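Local coordinates for protein iminosuccinate reductase (Paracoccus denitrificans, PDB 6RQA) that catalyses the NADH-dependent reduction of iminosuccinate to L-aspartate, regenerating the amino donor of the beta-hydroxyaspartate cycle during glycolate and glyoxylate assimilation, at residues Ala42-Lys54 with Gln287-Asp299. Numbering follows the deposited sequence.
Sequences AIEAVFASMARRK and QVGELGAVVAGDD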
ATOM      1  N   ALA A  42      10.739   6.549 -20.557  1.00 37.86           N
ATOM      2  CA  ALA A  42       9.750   5.836 -19.754  1.00 34.01           C
ATOM      3  C   ALA A  42       8.675   6.783 -19.240  1.00 42.03           C
ATOM      4  O   ALA A  42       7.477   6.488 -19.329  1.00 41.86           O
ATOM      5  CB  ALA A  42      10.435   5.117 -18.593  1.00 25.07           C
ATOM      6  N   ILE A  43       9.085   7.937 -18.709  1.00 37.12           N
ATOM      7  CA  ILE A  43       8.130   8.861 -18.106  1.00 36.25           C
ATOM      8  C   ILE A  43       7.293   9.549 -19.178  1.00 34.65           C
ATOM      9  O   ILE A  43       6.096   9.796 -18.984  1.00 36.33           O
ATOM     10  CB  ILE A  43       8.870   9.876 -17.215  1.00 41.88           C
ATOM     11  CG1 ILE A  43       9.609   9.146 -16.090  1.00 40.81           C
ATOM     12  CG2 ILE A  43       7.906  10.898 -16.645  1.00 31.73           C
ATOM     13  CD1 ILE A  43       8.756   8.143 -15.348  1.00 33.09           C
ATOM     14  N   GLU A  44       7.902   9.868 -20.322  1.00 41.57           N
ATOM     15  CA  GLU A  44       7.141  10.460 -21.418  1.00 39.03           C
ATOM     16  C   GLU A  44       6.026   9.530 -21.877  1.00 38.26           C
ATOM     17  O   GLU A  44       4.888   9.967 -22.088  1.00 34.38           O
ATOM     18  CB  GLU A  44       8.074  10.796 -22.582  1.00 35.43           C
ATOM     19  CG  GLU A  44       7.359  11.123 -23.881  1.00 32.43           C
ATOM     20  CD  GLU A  44       8.319  11.494 -24.992  1.00 47.66           C
ATOM     21  OE1 GLU A  44       8.413  12.695 -25.324  1.00 49.21           O
ATOM     22  OE2 GLU A  44       8.986  10.585 -25.529  1.00 44.59           O
ATOM     23  N   ALA A  45       6.329   8.237 -22.021  1.00 35.36           N
ATOM     24  CA  ALA A  45       5.307   7.277 -22.419  1.00 27.62           C
ATOM     25  C   ALA A  45       4.226   7.129 -21.357  1.00 37.39           C
ATOM     26  O   ALA A  45       3.058   6.907 -21.694  1.00 44.71           O
ATOM     27  CB  ALA A  45       5.949   5.921 -22.714  1.00 27.49           C
ATOM     28  N   VAL A  46       4.588   7.253 -20.078  1.00 35.53           N
ATOM     29  CA  VAL A  46       3.604   7.079 -19.013  1.00 44.25           C
ATOM     30  C   VAL A  46       2.636   8.256 -18.975  1.00 39.86           C
ATOM     31  O   VAL A  46       1.445   8.085 -18.686  1.00 50.16           O
ATOM     32  CB  VAL A  46       4.311   6.862 -17.661  1.00 52.69           C
ATOM     33  CG1 VAL A  46       3.798   7.834 -16.604  1.00 48.20           C
ATOM     34  CG2 VAL A  46       4.107   5.432 -17.197  1.00 57.61           C
ATOM     35  N   PHE A  47       3.122   9.464 -19.273  1.00 49.03           N
ATOM     36  CA  PHE A  47       2.227  10.613 -19.362  1.00 51.85           C
ATOM     37  C   PHE A  47       1.212  10.432 -20.482  1.00 52.12           C
ATOM     38  O   PHE A  47       0.039  10.792 -20.333  1.00 50.93           O
ATOM     39  CB  PHE A  47       3.033  11.896 -19.570  1.00 49.19           C
ATOM     40  CG  PHE A  47       3.482  12.545 -18.291  1.00 52.54           C
ATOM     41  CD1 PHE A  47       2.593  13.284 -17.531  1.00 55.91           C
ATOM     42  CD2 PHE A  47       4.792  12.429 -17.854  1.00 49.35           C
ATOM     43  CE1 PHE A  47       2.995  13.888 -16.357  1.00 60.77           C
ATOM     44  CE2 PHE A  47       5.202  13.033 -16.678  1.00 41.97           C
ATOM     45  CZ  PHE A  47       4.303  13.762 -15.930  1.00 50.52           C
ATOM     46  N   ALA A  48       1.644   9.867 -21.611  1.00 38.31           N
ATOM     47  CA  ALA A  48       0.722   9.630 -22.716  1.00 46.40           C
ATOM     48  C   ALA A  48      -0.294   8.548 -22.368  1.00 47.39           C
ATOM     49  O   ALA A  48      -1.475   8.662 -22.718  1.00 40.63           O
ATOM     50  CB  ALA A  48       1.501   9.254 -23.976  1.00 39.82           C
ATOM     51  N   SER A  49       0.142   7.492 -21.677  1.00 46.23           N
ATOM     52  CA  SER A  49      -0.776   6.422 -21.302  1.00 45.27           C
ATOM     53  C   SER A  49      -1.839   6.919 -20.331  1.00 49.86           C
ATOM     54  O   SER A  49      -2.998   6.492 -20.399  1.00 44.99           O
ATOM     55  CB  SER A  49      -0.002   5.251 -20.698  1.00 45.76           C
ATOM     56  OG  SER A  49       0.927   4.720 -21.625  1.00 44.24           O
ATOM     57  N   MET A  50      -1.464   7.818 -19.417  1.00 40.83           N
ATOM     58  CA  MET A  50      -2.442   8.385 -18.494  1.00 37.85           C
ATOM     59  C   MET A  50      -3.449   9.262 -19.225  1.00 41.96           C
ATOM     60  O   MET A  50      -4.640   9.258 -18.893  1.00 49.36           O
ATOM     61  CB  MET A  50      -1.736   9.185 -17.401  1.00 32.89           C
ATOM     62  CG  MET A  50      -0.870   8.354 -16.476  1.00 42.32           C
ATOM     63  SD  MET A  50       0.055   9.379 -15.316  1.00 48.35           S
ATOM     64  CE  MET A  50      -1.284  10.174 -14.432  1.00 51.41           C
ATOM     65  N   ALA A  51      -2.988  10.026 -20.218  1.00 30.06           N
ATOM     66  CA  ALA A  51      -3.899  10.869 -20.984  1.00 32.86           C
ATOM     67  C   ALA A  51      -4.852  10.029 -21.823  1.00 40.19           C
ATOM     68  O   ALA A  51      -6.034  10.363 -21.950  1.00 32.73           O
ATOM     69  CB  ALA A  51      -3.109  11.826 -21.873  1.00 32.16           C
ATOM     70  N   ARG A  52      -4.355   8.938 -22.405  1.00 41.62           N
ATOM     71  CA  ARG A  52      -5.186   8.033 -23.187  1.00 43.61           C
ATOM     72  C   ARG A  52      -5.978   7.064 -22.323  1.00 47.71           C
ATOM     73  O   ARG A  52      -6.656   6.188 -22.871  1.00 37.18           O
ATOM     74  CB  ARG A  52      -4.323   7.247 -24.180  1.00 44.40           C
ATOM     75  CG  ARG A  52      -3.590   8.110 -25.197  1.00 42.58           C
ATOM     76  CD  ARG A  52      -3.012   7.258 -26.318  1.00 54.68           C
ATOM     77  NE  ARG A  52      -1.562   7.386 -26.427  1.00 64.34           N
ATOM     78  CZ  ARG A  52      -0.943   8.218 -27.258  1.00 68.89           C
ATOM     79  NH1 ARG A  52      -1.650   9.003 -28.061  1.00 72.21           N
ATOM     80  NH2 ARG A  52       0.381   8.264 -27.290  1.00 69.79           N
ATOM     81  N   ARG A  53      -5.899   7.196 -20.996  1.00 45.23           N
ATOM     82  CA  ARG A  53      -6.643   6.356 -20.057  1.00 45.81           C
ATOM     83  C   ARG A  53      -6.280   4.880 -20.195  1.00 47.93           C
ATOM     84  O   ARG A  53      -7.108   4.000 -19.946  1.00 57.67           O
ATOM     85  CB  ARG A  53      -8.154   6.555 -20.207  1.00 53.84           C
ATOM     86  CG  ARG A  53      -8.612   7.981 -19.945  1.00 60.68           C
ATOM     87  CD  ARG A  53      -8.172   8.453 -18.568  1.00 62.28           C
ATOM     88  NE  ARG A  53      -8.623   9.813 -18.283  1.00 68.16           N
ATOM     89  CZ  ARG A  53      -7.885  10.902 -18.475  1.00 64.94           C
ATOM     90  NH1 ARG A  53      -6.652  10.797 -18.952  1.00 72.97           N
ATOM     91  NH2 ARG A  53      -8.379  12.098 -18.187  1.00 62.04           N
ATOM     92  N   LYS A  54      -5.043   4.598 -20.595  1.00 38.42           N
ATOM     93  CA  LYS A  54      -4.517   3.238 -20.600  1.00 35.04           C
ATOM     94  C   LYS A  54      -3.748   2.909 -19.330  1.00 37.85           C
ATOM     95  O   LYS A  54      -3.189   1.813 -19.225  1.00 37.44           O
ATOM     96  CB  LYS A  54      -3.613   3.017 -21.818  1.00 42.62           C
ATOM     97  CG  LYS A  54      -4.312   2.379 -23.013  1.00 53.56           C
ATOM     98  CD  LYS A  54      -5.424   3.263 -23.554  1.00 58.16           C
ATOM     99  CE  LYS A  54      -6.106   2.623 -24.751  1.00 67.49           C
ATOM    100  NZ  LYS A  54      -7.197   3.482 -25.292  1.00 70.37           N
ATOM    101  N   GLN A 287      -9.703  24.224 -14.605  1.00 72.18           N
ATOM    102  CA  GLN A 287      -8.701  25.026 -15.294  1.00 72.24           C
ATOM    103  C   GLN A 287      -7.303  24.432 -15.192  1.00 70.42           C
ATOM    104  O   GLN A 287      -6.347  25.043 -15.683  1.00 67.93           O
ATOM    105  CB  GLN A 287      -8.695  26.454 -14.740  1.00 72.00           C
ATOM    106  CG  GLN A 287      -9.970  27.232 -15.014  1.00 75.86           C
ATOM    107  CD  GLN A 287      -9.967  28.598 -14.360  1.00 76.75           C
ATOM    108  OE1 GLN A 287      -9.280  28.821 -13.364  1.00 71.96           O
ATOM    109  NE2 GLN A 287     -10.736  29.524 -14.922  1.00 83.12           N
ATOM    110  N   VAL A 288      -7.162  23.267 -14.570  1.00 69.08           N
ATOM    111  CA  VAL A 288      -5.874  22.605 -14.398  1.00 64.30           C
ATOM    112  C   VAL A 288      -5.775  21.510 -15.453  1.00 58.13           C
ATOM    113  O   VAL A 288      -6.498  20.510 -15.393  1.00 65.94           O
ATOM    114  CB  VAL A 288      -5.718  22.038 -12.982  1.00 60.32           C
ATOM    115  CG1 VAL A 288      -4.408  21.282 -12.852  1.00 61.38           C
ATOM    116  CG2 VAL A 288      -5.796  23.157 -11.953  1.00 58.86           C
ATOM    117  N   GLY A 289      -4.880  21.695 -16.421  1.00 49.04           N
ATOM    118  CA  GLY A 289      -4.723  20.751 -17.504  1.00 38.55           C
ATOM    119  C   GLY A 289      -3.851  19.566 -17.135  1.00 39.72           C
ATOM    120  O   GLY A 289      -3.386  19.411 -16.006  1.00 34.69           O
ATOM    121  N   GLU A 290      -3.631  18.707 -18.126  1.00 48.19           N
ATOM    122  CA  GLU A 290      -2.816  17.509 -17.973  1.00 48.37           C
ATOM    123  C   GLU A 290      -1.648  17.576 -18.943  1.00 52.95           C
ATOM    124  O   GLU A 290      -1.847  17.766 -20.147  1.00 54.96           O
ATOM    125  CB  GLU A 290      -3.638  16.242 -18.226  1.00 54.60           C
ATOM    126  CG  GLU A 290      -4.829  16.072 -17.300  1.00 60.85           C
ATOM    127  CD  GLU A 290      -5.635  14.827 -17.614  1.00 75.45           C
ATOM    128  OE1 GLU A 290      -5.214  14.051 -18.499  1.00 75.02           O
ATOM    129  OE2 GLU A 290      -6.690  14.622 -16.976  1.00 83.91           O
ATOM    130  N   LEU A 291      -0.430  17.419 -18.415  1.00 54.21           N
ATOM    131  CA  LEU A 291       0.749  17.415 -19.274  1.00 50.08           C
ATOM    132  C   LEU A 291       0.699  16.266 -20.270  1.00 44.36           C
ATOM    133  O   LEU A 291       1.136  16.409 -21.418  1.00 46.82           O
ATOM    134  CB  LEU A 291       2.018  17.334 -18.427  1.00 41.86           C
ATOM    135  CG  LEU A 291       3.329  17.236 -19.212  1.00 33.91           C
ATOM    136  CD1 LEU A 291       3.539  18.481 -20.064  1.00 45.73           C
ATOM    137  CD2 LEU A 291       4.509  17.012 -18.286  1.00 31.13           C
ATOM    138  N   GLY A 292       0.162  15.117 -19.851  1.00 43.75           N
ATOM    139  CA  GLY A 292       0.077  13.977 -20.746  1.00 47.81           C
ATOM    140  C   GLY A 292      -0.778  14.235 -21.970  1.00 45.03           C
ATOM    141  O   GLY A 292      -0.509  13.690 -23.045  1.00 42.68           O
ATOM    142  N   ALA A 293      -1.822  15.056 -21.829  1.00 44.47           N
ATOM    143  CA  ALA A 293      -2.652  15.391 -22.981  1.00 49.70           C
ATOM    144  C   ALA A 293      -1.861  16.160 -24.030  1.00 60.80           C
ATOM    145  O   ALA A 293      -2.154  16.061 -25.227  1.00 63.94           O
ATOM    146  CB  ALA A 293      -3.874  16.195 -22.538  1.00 47.21           C
ATOM    147  N   VAL A 294      -0.859  16.932 -23.603  1.00 53.80           N
ATOM    148  CA  VAL A 294       0.033  17.582 -24.556  1.00 49.01           C
ATOM    149  C   VAL A 294       0.935  16.552 -25.223  1.00 53.31           C
ATOM    150  O   VAL A 294       1.222  16.639 -26.424  1.00 58.65           O
ATOM    151  CB  VAL A 294       0.851  18.681 -23.855  1.00 46.92           C
ATOM    152  CG1 VAL A 294       1.716  19.428 -24.859  1.00 43.24           C
ATOM    153  CG2 VAL A 294      -0.070  19.638 -23.117  1.00 40.74           C
ATOM    154  N   VAL A 295       1.392  15.558 -24.458  1.00 52.33           N
ATOM    155  CA  VAL A 295       2.260  14.525 -25.014  1.00 60.51           C
ATOM    156  C   VAL A 295       1.492  13.655 -26.002  1.00 62.75           C
ATOM    157  O   VAL A 295       2.013  13.289 -27.062  1.00 70.34           O
ATOM    158  CB  VAL A 295       2.882  13.688 -23.881  1.00 51.99           C
ATOM    159  CG1 VAL A 295       3.841  12.654 -24.448  1.00 46.46           C
ATOM    160  CG2 VAL A 295       3.588  14.590 -22.879  1.00 33.36           C
ATOM    161  N   ALA A 296       0.245  13.319 -25.678  1.00 65.01           N
ATOM    162  CA  ALA A 296      -0.575  12.471 -26.534  1.00 50.32           C
ATOM    163  C   ALA A 296      -1.155  13.210 -27.733  1.00 53.30           C
ATOM    164  O   ALA A 296      -1.888  12.598 -28.518  1.00 63.94           O
ATOM    165  CB  ALA A 296      -1.710  11.843 -25.722  1.00 48.43           C
ATOM    166  N   GLY A 297      -0.856  14.496 -27.893  1.00 48.45           N
ATOM    167  CA  GLY A 297      -1.344  15.259 -29.020  1.00 44.12           C
ATOM    168  C   GLY A 297      -2.753  15.796 -28.885  1.00 57.65           C
ATOM    169  O   GLY A 297      -3.234  16.459 -29.813  1.00 71.45           O
ATOM    170  N   ASP A 298      -3.430  15.538 -27.765  1.00 63.23           N
ATOM    171  CA  ASP A 298      -4.793  16.025 -27.579  1.00 62.16           C
ATOM    172  C   ASP A 298      -4.844  17.474 -27.113  1.00 67.72           C
ATOM    173  O   ASP A 298      -5.881  18.125 -27.278  1.00 70.47           O
ATOM    174  CB  ASP A 298      -5.537  15.137 -26.578  1.00 64.32           C
ATOM    175  CG  ASP A 298      -5.690  13.707 -27.065  1.00 82.43           C
ATOM    176  OD1 ASP A 298      -4.672  12.987 -27.131  1.00 91.21           O
ATOM    177  OD2 ASP A 298      -6.829  13.304 -27.382  1.00 92.15           O
ATOM    178  N   ASP A 299      -3.761  17.990 -26.540  1.00 75.17           N
ATOM    179  CA  ASP A 299      -3.699  19.356 -26.057  1.00 68.85           C
ATOM    180  C   ASP A 299      -2.596  20.104 -26.792  1.00 60.48           C
ATOM    181  O   ASP A 299      -1.465  19.603 -26.876  1.00 66.99           O
ATOM    182  CB  ASP A 299      -3.441  19.384 -24.537  1.00 67.17           C
ATOM    183  CG  ASP A 299      -3.668  20.757 -23.921  1.00 62.49           C
ATOM    184  OD1 ASP A 299      -3.074  21.746 -24.400  1.00 53.66           O
ATOM    185  OD2 ASP A 299      -4.443  20.845 -22.945  1.00 61.14           O
TER
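Phe47 and Ala51 bring helix 36-51 against Gly292 in a near-perpendicular helix pair that joins the domain of the mixed sheet to the Rossmann-like NAD-binding domain, where strand 288-290 ends the parallel sheet and runs into helix 291-295. The evidence for close packing is the 7.3 Å approach of the two segment axes at 100°, centred on Phe47 and Gly292, whose CA atoms lie 4.2 Å apart. With no side chain on Gly292, the backbones come close: Gly292 CA makes a CA-H...O contact with Phe47 O, and the Ala51 CB methyl rests on the Gly292 carbonyl group. Toward the interior, Leu291 CD2 sits over one face of the Phe47 ring in a CH-pi contact, 15° off the ring normal; helix 125-143 packs on Leu291 as well. With CG1 anti to the backbone N, Val295 directs that methyl to Glu44 CG and Ala48 CB.

The exposed side is looser and depends on long arginine chains. Arg52 lays a guanidinium face over Ala296 CB, 3.7 Å from the plane. Arg53, the positive-phi residue of the Schellman motif that ends helix 36-51, bends at chi2 to meet Glu290 in a salt bridge: Arg53 NH2 reaches the syn lone pair of Glu290 OE2 at 3.3 Å, and that oxygen lies 28° out of the guanidinium plane.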